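Local atomic coordinates of GH62 hydrolase (Scytalidium thermophilum, PDB entry 4PVA), a protein that probably cleaves alpha-L-arabinofuranosyl side groups from arabinoxylan, as a family 62 glycoside hydrolase. Residues 220-232 / 295-309. Numbering follows the deposited sequence.
Sequences LWEAACIYRIKGA and HGEVIRTLTDQTLTL. With PO4 (phosphate ion), chain F; PO4 (phosphate ion), chain E.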
ATOM      1  N   LEU A 220       3.281   7.559 -13.196  1.00 11.87           N
ATOM      2  CA  LEU A 220       3.527   6.217 -12.686  1.00 12.18           C
ATOM      3  C   LEU A 220       4.393   6.359 -11.451  1.00 11.97           C
ATOM      4  O   LEU A 220       5.525   5.866 -11.380  1.00 12.98           O
ATOM      5  CB  LEU A 220       4.217   5.330 -13.745  1.00 12.52           C
ATOM      6  CG  LEU A 220       4.143   3.839 -13.469  1.00 12.86           C
ATOM      7  CD1 LEU A 220       2.742   3.316 -13.819  1.00 12.74           C
ATOM      8  CD2 LEU A 220       5.204   3.094 -14.244  1.00 13.51           C
ATOM      9  N   TRP A 221       3.874   7.084 -10.469  1.00 11.77           N
ATOM     10  CA  TRP A 221       4.709   7.698  -9.443  1.00 12.53           C
ATOM     11  C   TRP A 221       5.132   6.718  -8.379  1.00 12.50           C
ATOM     12  O   TRP A 221       6.338   6.495  -8.197  1.00 13.61           O
ATOM     13  CB  TRP A 221       3.968   8.912  -8.871  1.00 13.39           C
ATOM     14  CG  TRP A 221       4.726   9.695  -7.817  1.00 15.68           C
ATOM     15  CD1 TRP A 221       4.294   9.956  -6.531  1.00 16.79           C
ATOM     16  CD2 TRP A 221       6.000  10.288  -7.942  1.00 18.07           C
ATOM     17  NE1 TRP A 221       5.240  10.664  -5.863  1.00 18.06           N
ATOM     18  CE2 TRP A 221       6.302  10.874  -6.686  1.00 17.77           C
ATOM     19  CE3 TRP A 221       6.909  10.383  -8.968  1.00 18.50           C
ATOM     20  CZ2 TRP A 221       7.486  11.602  -6.440  1.00 19.93           C
ATOM     21  CZ3 TRP A 221       8.114  11.109  -8.727  1.00 19.80           C
ATOM     22  CH2 TRP A 221       8.376  11.698  -7.473  1.00 21.14           C
ATOM     23  N   GLU A 222       4.190   6.130  -7.651  1.00 11.66           N
ATOM     24  CA  GLU A 222       4.561   5.183  -6.612  1.00 12.42           C
ATOM     25  C   GLU A 222       3.300   4.543  -6.060  1.00 10.91           C
ATOM     26  O   GLU A 222       2.232   4.567  -6.672  1.00 10.39           O
ATOM     27  CB  GLU A 222       5.495   5.757  -5.552  1.00 14.29           C
ATOM     28  CG  GLU A 222       4.746   6.875  -4.893  1.00 14.70           C
ATOM     29  CD  GLU A 222       5.483   7.578  -3.736  1.00 15.74           C
ATOM     30  OE1 GLU A 222       6.691   7.833  -3.670  1.00 16.45           O
ATOM     31  OE2 GLU A 222       4.750   7.942  -2.837  1.00 16.75           O
ATOM     32  N   ALA A 223       3.451   3.873  -4.942  1.00 10.59           N
ATOM     33  CA  ALA A 223       2.340   3.365  -4.135  1.00 10.42           C
ATOM     34  C   ALA A 223       1.537   2.313  -4.883  1.00 10.37           C
ATOM     35  O   ALA A 223       0.299   2.262  -4.808  1.00 10.52           O
ATOM     36  CB  ALA A 223       1.473   4.511  -3.626  1.00 10.70           C
ATOM     37  N   ALA A 224       2.217   1.413  -5.566  1.00 10.09           N
ATOM     38  CA  ALA A 224       1.531   0.353  -6.275  1.00 10.01           C
ATOM     39  C   ALA A 224       0.843  -0.618  -5.313  1.00 10.19           C
ATOM     40  O   ALA A 224       1.316  -0.930  -4.210  1.00 10.29           O
ATOM     41  CB  ALA A 224       2.498  -0.412  -7.143  1.00 10.54           C
ATOM     42  N   CYS A 225      -0.277  -1.129  -5.791  1.00  9.69           N
ATOM     43  CA  CYS A 225      -1.003  -2.248  -5.183  1.00 10.02           C
ATOM     44  C   CYS A 225      -1.316  -3.222  -6.282  1.00  9.48           C
ATOM     45  O   CYS A 225      -1.780  -2.812  -7.331  1.00  9.41           O
ATOM     46  CB  CYS A 225      -2.358  -1.809  -4.586  1.00 10.67           C
ATOM     47  SG  CYS A 225      -2.346  -0.467  -3.395  1.00 12.09           S
ATOM     48  N   ILE A 226      -1.091  -4.512  -6.049  1.00  9.45           N
ATOM     49  CA  ILE A 226      -1.501  -5.567  -6.965  1.00  9.79           C
ATOM     50  C   ILE A 226      -2.355  -6.549  -6.194  1.00  9.76           C
ATOM     51  O   ILE A 226      -1.902  -7.157  -5.219  1.00 10.16           O
ATOM     52  CB  ILE A 226      -0.316  -6.300  -7.632  1.00 10.17           C
ATOM     53  CG1 ILE A 226       0.567  -5.378  -8.511  1.00 10.28           C
ATOM     54  CG2 ILE A 226      -0.845  -7.442  -8.466  1.00 10.56           C
ATOM     55  CD1 ILE A 226       1.422  -4.364  -7.799  1.00 10.42           C
ATOM     56  N   TYR A 227      -3.593  -6.707  -6.644  1.00  9.66           N
ATOM     57  CA  TYR A 227      -4.608  -7.562  -5.996  1.00  9.97           C
ATOM     58  C   TYR A 227      -5.107  -8.631  -6.943  1.00 10.43           C
ATOM     59  O   TYR A 227      -5.266  -8.400  -8.140  1.00 10.88           O
ATOM     60  CB  TYR A 227      -5.799  -6.739  -5.566  1.00 10.16           C
ATOM     61  CG  TYR A 227      -5.527  -5.703  -4.522  1.00 10.09           C
ATOM     62  CD1 TYR A 227      -5.257  -6.073  -3.215  1.00 10.45           C
ATOM     63  CD2 TYR A 227      -5.574  -4.354  -4.797  1.00 10.04           C
ATOM     64  CE1 TYR A 227      -5.029  -5.138  -2.241  1.00 10.67           C
ATOM     65  CE2 TYR A 227      -5.353  -3.415  -3.819  1.00 10.34           C
ATOM     66  CZ  TYR A 227      -5.073  -3.806  -2.542  1.00 10.26           C
ATOM     67  OH  TYR A 227      -4.853  -2.855  -1.567  1.00 10.37           O
ATOM     68  N   ARG A 228      -5.399  -9.799  -6.384  1.00 11.06           N
ATOM     69  CA  ARG A 228      -6.181 -10.812  -7.082  1.00 11.70           C
ATOM     70  C   ARG A 228      -7.665 -10.546  -6.899  1.00 12.14           C
ATOM     71  O   ARG A 228      -8.105 -10.218  -5.814  1.00 12.14           O
ATOM     72  CB  ARG A 228      -5.870 -12.172  -6.470  1.00 12.34           C
ATOM     73  CG  ARG A 228      -6.800 -13.321  -6.885  1.00 13.54           C
ATOM     74  CD  ARG A 228      -6.637 -13.655  -8.335  1.00 14.55           C
ATOM     75  NE  ARG A 228      -7.770 -14.443  -8.876  1.00 16.11           N
ATOM     76  CZ  ARG A 228      -7.846 -15.763  -8.842  1.00 18.58           C
ATOM     77  NH1 ARG A 228      -6.941 -16.488  -8.232  1.00 18.68           N
ATOM     78  NH2 ARG A 228      -8.906 -16.341  -9.401  1.00 19.77           N
ATOM     79  N   ILE A 229      -8.423 -10.691  -7.971  1.00 12.44           N
ATOM     80  CA  ILE A 229      -9.873 -10.587  -7.892  1.00 13.30           C
ATOM     81  C   ILE A 229     -10.432 -12.000  -7.772  1.00 14.15           C
ATOM     82  O   ILE A 229     -10.266 -12.832  -8.656  1.00 15.12           O
ATOM     83  CB  ILE A 229     -10.452  -9.878  -9.136  1.00 13.85           C
ATOM     84  CG1 ILE A 229      -9.840  -8.478  -9.314  1.00 13.86           C
ATOM     85  CG2 ILE A 229     -11.986  -9.833  -9.075  1.00 14.49           C
ATOM     86  CD1 ILE A 229      -9.828  -7.559  -8.117  1.00 14.82           C
ATOM     87  N   LYS A 230     -11.031 -12.268  -6.629  1.00 14.63           N
ATOM     88  CA  LYS A 230     -11.535 -13.631  -6.334  1.00 16.58           C
ATOM     89  C   LYS A 230     -12.500 -14.108  -7.443  1.00 17.61           C
ATOM     90  O   LYS A 230     -13.350 -13.380  -7.888  1.00 18.03           O
ATOM     91  CB  LYS A 230     -12.257 -13.600  -4.998  1.00 17.79           C
ATOM     92  CG  LYS A 230     -12.767 -14.963  -4.539  1.00 20.89           C
ATOM     93  CD  LYS A 230     -13.413 -14.887  -3.171  1.00 22.97           C
ATOM     94  CE  LYS A 230     -14.217 -16.140  -2.825  1.00 27.49           C
ATOM     95  NZ  LYS A 230     -13.406 -17.364  -3.020  1.00 30.63           N
ATOM     96  N   GLY A 231     -12.305 -15.345  -7.891  1.00 20.76           N
ATOM     97  CA  GLY A 231     -13.200 -15.921  -8.885  1.00 22.63           C
ATOM     98  C   GLY A 231     -13.002 -15.445 -10.314  1.00 24.21           C
ATOM     99  O   GLY A 231     -13.679 -15.907 -11.232  1.00 27.31           O
ATOM    100  N   ALA A 232     -12.057 -14.531 -10.541  1.00 22.98           N
ATOM    101  CA  ALA A 232     -11.818 -14.036 -11.882  1.00 22.08           C
ATOM    102  C   ALA A 232     -10.736 -14.901 -12.471  1.00 23.47           C
ATOM    103  O   ALA A 232      -9.682 -15.078 -11.877  1.00 23.33           O
ATOM    104  CB  ALA A 232     -11.401 -12.584 -11.846  1.00 21.07           C
ATOM    105  N   HIS A 295      -1.750   7.042  -1.543  1.00 10.88           N
ATOM    106  CA  HIS A 295      -1.055   5.982  -0.841  1.00 10.70           C
ATOM    107  C   HIS A 295      -1.966   5.117  -0.016  1.00 10.69           C
ATOM    108  O   HIS A 295      -1.669   4.788   1.130  1.00 11.50           O
ATOM    109  CB  HIS A 295       0.096   6.537   0.024  1.00 10.97           C
ATOM    110  CG  HIS A 295       1.276   5.616   0.112  1.00 11.31           C
ATOM    111  ND1 HIS A 295       2.556   6.067   0.362  1.00 11.66           N
ATOM    112  CD2 HIS A 295       1.371   4.280  -0.022  1.00 11.46           C
ATOM    113  CE1 HIS A 295       3.385   5.031   0.369  1.00 11.63           C
ATOM    114  NE2 HIS A 295       2.691   3.941   0.123  1.00 11.44           N
ATOM    115  N   GLY A 296      -3.023   4.619  -0.616  1.00 10.67           N
ATOM    116  CA  GLY A 296      -4.048   3.877   0.094  1.00 10.76           C
ATOM    117  C   GLY A 296      -3.949   2.374  -0.111  1.00 10.48           C
ATOM    118  O   GLY A 296      -3.184   1.863  -0.948  1.00 10.68           O
ATOM    119  N   GLU A 297      -4.754   1.646   0.651  1.00 10.33           N
ATOM    120  CA  GLU A 297      -4.862   0.213   0.532  1.00 10.39           C
ATOM    121  C   GLU A 297      -6.274  -0.217   0.799  1.00 10.05           C
ATOM    122  O   GLU A 297      -6.983   0.331   1.681  1.00 10.46           O
ATOM    123  CB  GLU A 297      -3.951  -0.516   1.538  1.00 10.89           C
ATOM    124  CG  GLU A 297      -2.625  -0.983   0.964  1.00 11.23           C
ATOM    125  CD  GLU A 297      -1.926  -2.000   1.863  1.00 11.14           C
ATOM    126  OE1 GLU A 297      -2.626  -2.925   2.349  1.00 12.05           O
ATOM    127  OE2 GLU A 297      -0.695  -1.918   2.032  1.00 11.77           O
ATOM    128  N   VAL A 298      -6.706  -1.256   0.119  1.00 10.31           N
ATOM    129  CA  VAL A 298      -7.977  -1.922   0.408  1.00 11.13           C
ATOM    130  C   VAL A 298      -7.908  -2.639   1.753  1.00 10.95           C
ATOM    131  O   VAL A 298      -6.924  -3.359   2.048  1.00 11.44           O
ATOM    132  CB  VAL A 298      -8.305  -2.946  -0.715  1.00 11.35           C
ATOM    133  CG1 VAL A 298      -9.573  -3.723  -0.395  1.00 11.82           C
ATOM    134  CG2 VAL A 298      -8.408  -2.243  -2.049  1.00 11.35           C
ATOM    135  N   ILE A 299      -8.929  -2.504   2.561  1.00 11.66           N
ATOM    136  CA  ILE A 299      -9.033  -3.259   3.807  1.00 12.30           C
ATOM    137  C   ILE A 299      -9.396  -4.687   3.462  1.00 12.89           C
ATOM    138  O   ILE A 299     -10.459  -4.957   2.898  1.00 13.47           O
ATOM    139  CB  ILE A 299     -10.080  -2.658   4.752  1.00 13.18           C
ATOM    140  CG1 ILE A 299      -9.798  -1.186   5.045  1.00 13.36           C
ATOM    141  CG2 ILE A 299     -10.092  -3.444   6.068  1.00 13.96           C
ATOM    142  CD1 ILE A 299     -10.847  -0.525   5.913  1.00 14.24           C
ATOM    143  N   ARG A 300      -8.522  -5.621   3.795  1.00 13.09           N
ATOM    144  CA  ARG A 300      -8.705  -7.003   3.372  1.00 12.96           C
ATOM    145  C   ARG A 300      -9.296  -7.887   4.489  1.00 13.90           C
ATOM    146  O   ARG A 300      -8.853  -7.855   5.630  1.00 14.47           O
ATOM    147  CB  ARG A 300      -7.376  -7.563   2.881  1.00 12.56           C
ATOM    148  CG  ARG A 300      -7.026  -7.079   1.495  1.00 12.08           C
ATOM    149  CD  ARG A 300      -5.588  -7.409   1.133  1.00 12.16           C
ATOM    150  NE  ARG A 300      -4.629  -6.491   1.759  1.00 12.19           N
ATOM    151  CZ  ARG A 300      -3.758  -6.790   2.730  1.00 12.43           C
ATOM    152  NH1 ARG A 300      -3.590  -8.047   3.159  1.00 12.94           N
ATOM    153  NH2 ARG A 300      -2.997  -5.831   3.204  1.00 13.03           N
ATOM    154  N   THR A 301     -10.269  -8.723   4.124  1.00 14.50           N
ATOM    155  CA  THR A 301     -10.759  -9.819   4.969  1.00 15.69           C
ATOM    156  C   THR A 301     -10.158 -11.153   4.605  1.00 15.71           C
ATOM    157  O   THR A 301     -10.161 -12.064   5.449  1.00 17.03           O
ATOM    158  CB  THR A 301     -12.300  -9.944   4.875  1.00 17.34           C
ATOM    159  OG1 THR A 301     -12.662 -10.068   3.499  1.00 19.17           O
ATOM    160  CG2 THR A 301     -12.938  -8.725   5.476  1.00 17.97           C
ATOM    161  N   LEU A 302      -9.682 -11.307   3.386  1.00 14.71           N
ATOM    162  CA  LEU A 302      -8.961 -12.497   2.938  1.00 14.66           C
ATOM    163  C   LEU A 302      -7.513 -12.096   3.108  1.00 14.37           C
ATOM    164  O   LEU A 302      -6.932 -11.421   2.251  1.00 13.95           O
ATOM    165  CB  LEU A 302      -9.344 -12.841   1.493  1.00 14.58           C
ATOM    166  CG  LEU A 302     -10.847 -13.050   1.283  1.00 15.62           C
ATOM    167  CD1 LEU A 302     -11.124 -13.227  -0.186  1.00 15.28           C
ATOM    168  CD2 LEU A 302     -11.355 -14.260   2.055  1.00 17.70           C
ATOM    169  N   THR A 303      -6.928 -12.469   4.226  1.00 13.97           N
ATOM    170  CA  THR A 303      -5.704 -11.820   4.696  1.00 14.09           C
ATOM    171  C   THR A 303      -4.394 -12.460   4.268  1.00 13.21           C
ATOM    172  O   THR A 303      -3.347 -11.931   4.622  1.00 13.64           O
ATOM    173  CB  THR A 303      -5.691 -11.743   6.220  1.00 15.07           C
ATOM    174  OG1 THR A 303      -5.749 -13.071   6.745  1.00 16.83           O
ATOM    175  CG2 THR A 303      -6.857 -10.950   6.718  1.00 15.33           C
ATOM    176  N   ASP A 304      -4.452 -13.513   3.459  1.00 13.38           N
ATOM    177  CA  ASP A 304      -3.257 -14.276   3.148  1.00 13.72           C
ATOM    178  C   ASP A 304      -2.415 -13.647   2.026  1.00 12.80           C
ATOM    179  O   ASP A 304      -2.743 -12.554   1.493  1.00 12.83           O
ATOM    180  CB  ASP A 304      -3.559 -15.757   2.904  1.00 14.42           C
ATOM    181  CG  ASP A 304      -4.035 -16.096   1.547  1.00 15.17           C
ATOM    182  OD1 ASP A 304      -4.136 -15.237   0.647  1.00 14.54           O
ATOM    183  OD2 ASP A 304      -4.393 -17.284   1.323  1.00 16.95           O
ATOM    184  N   GLN A 305      -1.347 -14.320   1.633  1.00 13.07           N
ATOM    185  CA  GLN A 305      -0.333 -13.781   0.759  1.00 12.74           C
ATOM    186  C   GLN A 305      -0.745 -13.661  -0.687  1.00 12.29           C
ATOM    187  O   GLN A 305       0.044 -13.196  -1.481  1.00 11.98           O
ATOM    188  CB  GLN A 305       0.942 -14.652   0.883  1.00 13.27           C
ATOM    189  CG  GLN A 305       0.818 -16.048   0.279  1.00 13.99           C
ATOM    190  CD  GLN A 305       0.132 -17.084   1.155  1.00 14.52           C
ATOM    191  OE1 GLN A 305      -0.156 -16.871   2.307  1.00 14.97           O
ATOM    192  NE2 GLN A 305      -0.119 -18.207   0.555  1.00 16.09           N
ATOM    193  N   THR A 306      -1.955 -14.120  -1.006  1.00 11.95           N
ATOM    194  CA  THR A 306      -2.462 -13.953  -2.358  1.00 11.96           C
ATOM    195  C   THR A 306      -3.095 -12.572  -2.608  1.00 11.65           C
ATOM    196  O   THR A 306      -3.439 -12.254  -3.746  1.00 11.44           O
ATOM    197  CB  THR A 306      -3.464 -15.080  -2.759  1.00 12.38           C
ATOM    198  OG1 THR A 306      -4.638 -14.989  -1.952  1.00 12.85           O
ATOM    199  CG2 THR A 306      -2.828 -16.465  -2.614  1.00 13.13           C
ATOM    200  N   LEU A 307      -3.312 -11.787  -1.553  1.00 11.14           N
ATOM    201  CA  LEU A 307      -3.823 -10.406  -1.690  1.00 11.22           C
ATOM    202  C   LEU A 307      -5.115 -10.417  -2.512  1.00 11.48           C
ATOM    203  O   LEU A 307      -5.331  -9.618  -3.433  1.00 11.41           O
ATOM    204  CB  LEU A 307      -2.758  -9.486  -2.279  1.00 11.30           C
ATOM    205  CG  LEU A 307      -1.740  -8.904  -1.295  1.00 11.16           C
ATOM    206  CD1 LEU A 307      -2.378  -7.997  -0.282  1.00 11.39           C
ATOM    207  CD2 LEU A 307      -0.914  -9.988  -0.574  1.00 11.61           C
ATOM    208  N   THR A 308      -6.017 -11.306  -2.118  1.00 11.67           N
ATOM    209  CA  THR A 308      -7.288 -11.505  -2.783  1.00 12.07           C
ATOM    210  C   THR A 308      -8.392 -10.597  -2.241  1.00 12.11           C
ATOM    211  O   THR A 308      -8.557 -10.470  -1.046  1.00 12.04           O
ATOM    212  CB  THR A 308      -7.716 -12.977  -2.717  1.00 12.76           C
ATOM    213  OG1 THR A 308      -6.687 -13.793  -3.273  1.00 13.31           O
ATOM    214  CG2 THR A 308      -9.004 -13.216  -3.493  1.00 12.80           C
ATOM    215  N   LEU A 309      -9.137  -9.985  -3.169  1.00 12.08           N
ATOM    216  CA  LEU A 309     -10.322  -9.186  -2.871  1.00 12.27           C
ATOM    217  C   LEU A 309     -11.580  -9.914  -3.347  1.00 12.59           C
ATOM    218  O   LEU A 309     -11.621 -10.436  -4.443  1.00 13.65           O
ATOM    219  CB  LEU A 309     -10.252  -7.825  -3.580  1.00 12.20           C
ATOM    220  CG  LEU A 309      -8.990  -6.999  -3.339  1.00 12.32           C
ATOM    221  CD1 LEU A 309      -9.133  -5.660  -4.002  1.00 12.16           C
ATOM    222  CD2 LEU A 309      -8.695  -6.836  -1.872  1.00 12.90           C
TER
HETATM  223  P   PO4 F 505       3.998   9.641  -0.028  0.80 10.79           P
HETATM  224  O1  PO4 F 505       2.913  10.055  -1.051  0.80 11.97           O
HETATM  225  O2  PO4 F 505       5.201   9.073  -0.812  0.80 12.88           O
HETATM  226  O3  PO4 F 505       4.462  10.909   0.651  0.80 13.16           O
HETATM  227  O4  PO4 F 505       3.442   8.661   0.891  0.80 11.32           O
HETATM  228  P   PO4 E 504      -8.450 -19.862  -8.827  0.90 31.35           P
HETATM  229  O1  PO4 E 504      -8.133 -20.105 -10.271  0.90 35.32           O
HETATM  230  O2  PO4 E 504      -7.156 -19.250  -8.359  0.90 31.02           O
HETATM  231  O3  PO4 E 504      -9.624 -18.928  -8.723  0.90 31.58           O
HETATM  232  O4  PO4 E 504      -8.772 -21.101  -8.046  0.90 37.17           O
HETATM  233  O   HOH W   1      -0.862   2.660  -2.158  1.00 11.80           O
HETATM  234  O   HOH W   2      -4.601  -3.843   0.878  1.00 11.27           O
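Glu222 OE2 lies 4.3 Å from His295 ND1 beside a phosphate ion, to whose O4 ND1 donates an almost straight bond (174°) at the ring edge. Ala223 lays its CB over one face of that imidazole, a CH-pi contact 3.9 Å from the centroid. One water donates to both Ala223 O (2.9 Å) and Gly296 O (2.7 Å). Tyr227 has its CG anti to the carbonyl carbon (chi1 -64°), which carries the phenol across to the Val298 backbone, whose N donates to Tyr227 OH over 3.0 Å. A second water accepts from that hydroxyl and Arg300 NE and donates to Glu297 OE1 and Val298 O, filling its four positions. Arg300 NH2 salt-bridges Glu297 OE1, which Thr49 also bonds, and donates to Val105 O. Leu309 CD1 sits over one ring face, 4.0 Å from the Tyr227 centroid. A phenylalanine at Tyr227 would probably leave Val298 N and the water without their hydroxyl partner. Beyond it, Arg228 N bonds Leu307 O, Leu309 N bonds Arg228 O (2.8 Å, 172°) and Lys230 N bonds Leu309 O, adding 308-309 as a parallel edge strand to this five-bladed beta-propeller's blade. The chemistry is thus mixed: backbone bonds, a buried, doubly held hydroxyl, and Leu309 and Val298 packed against the ring.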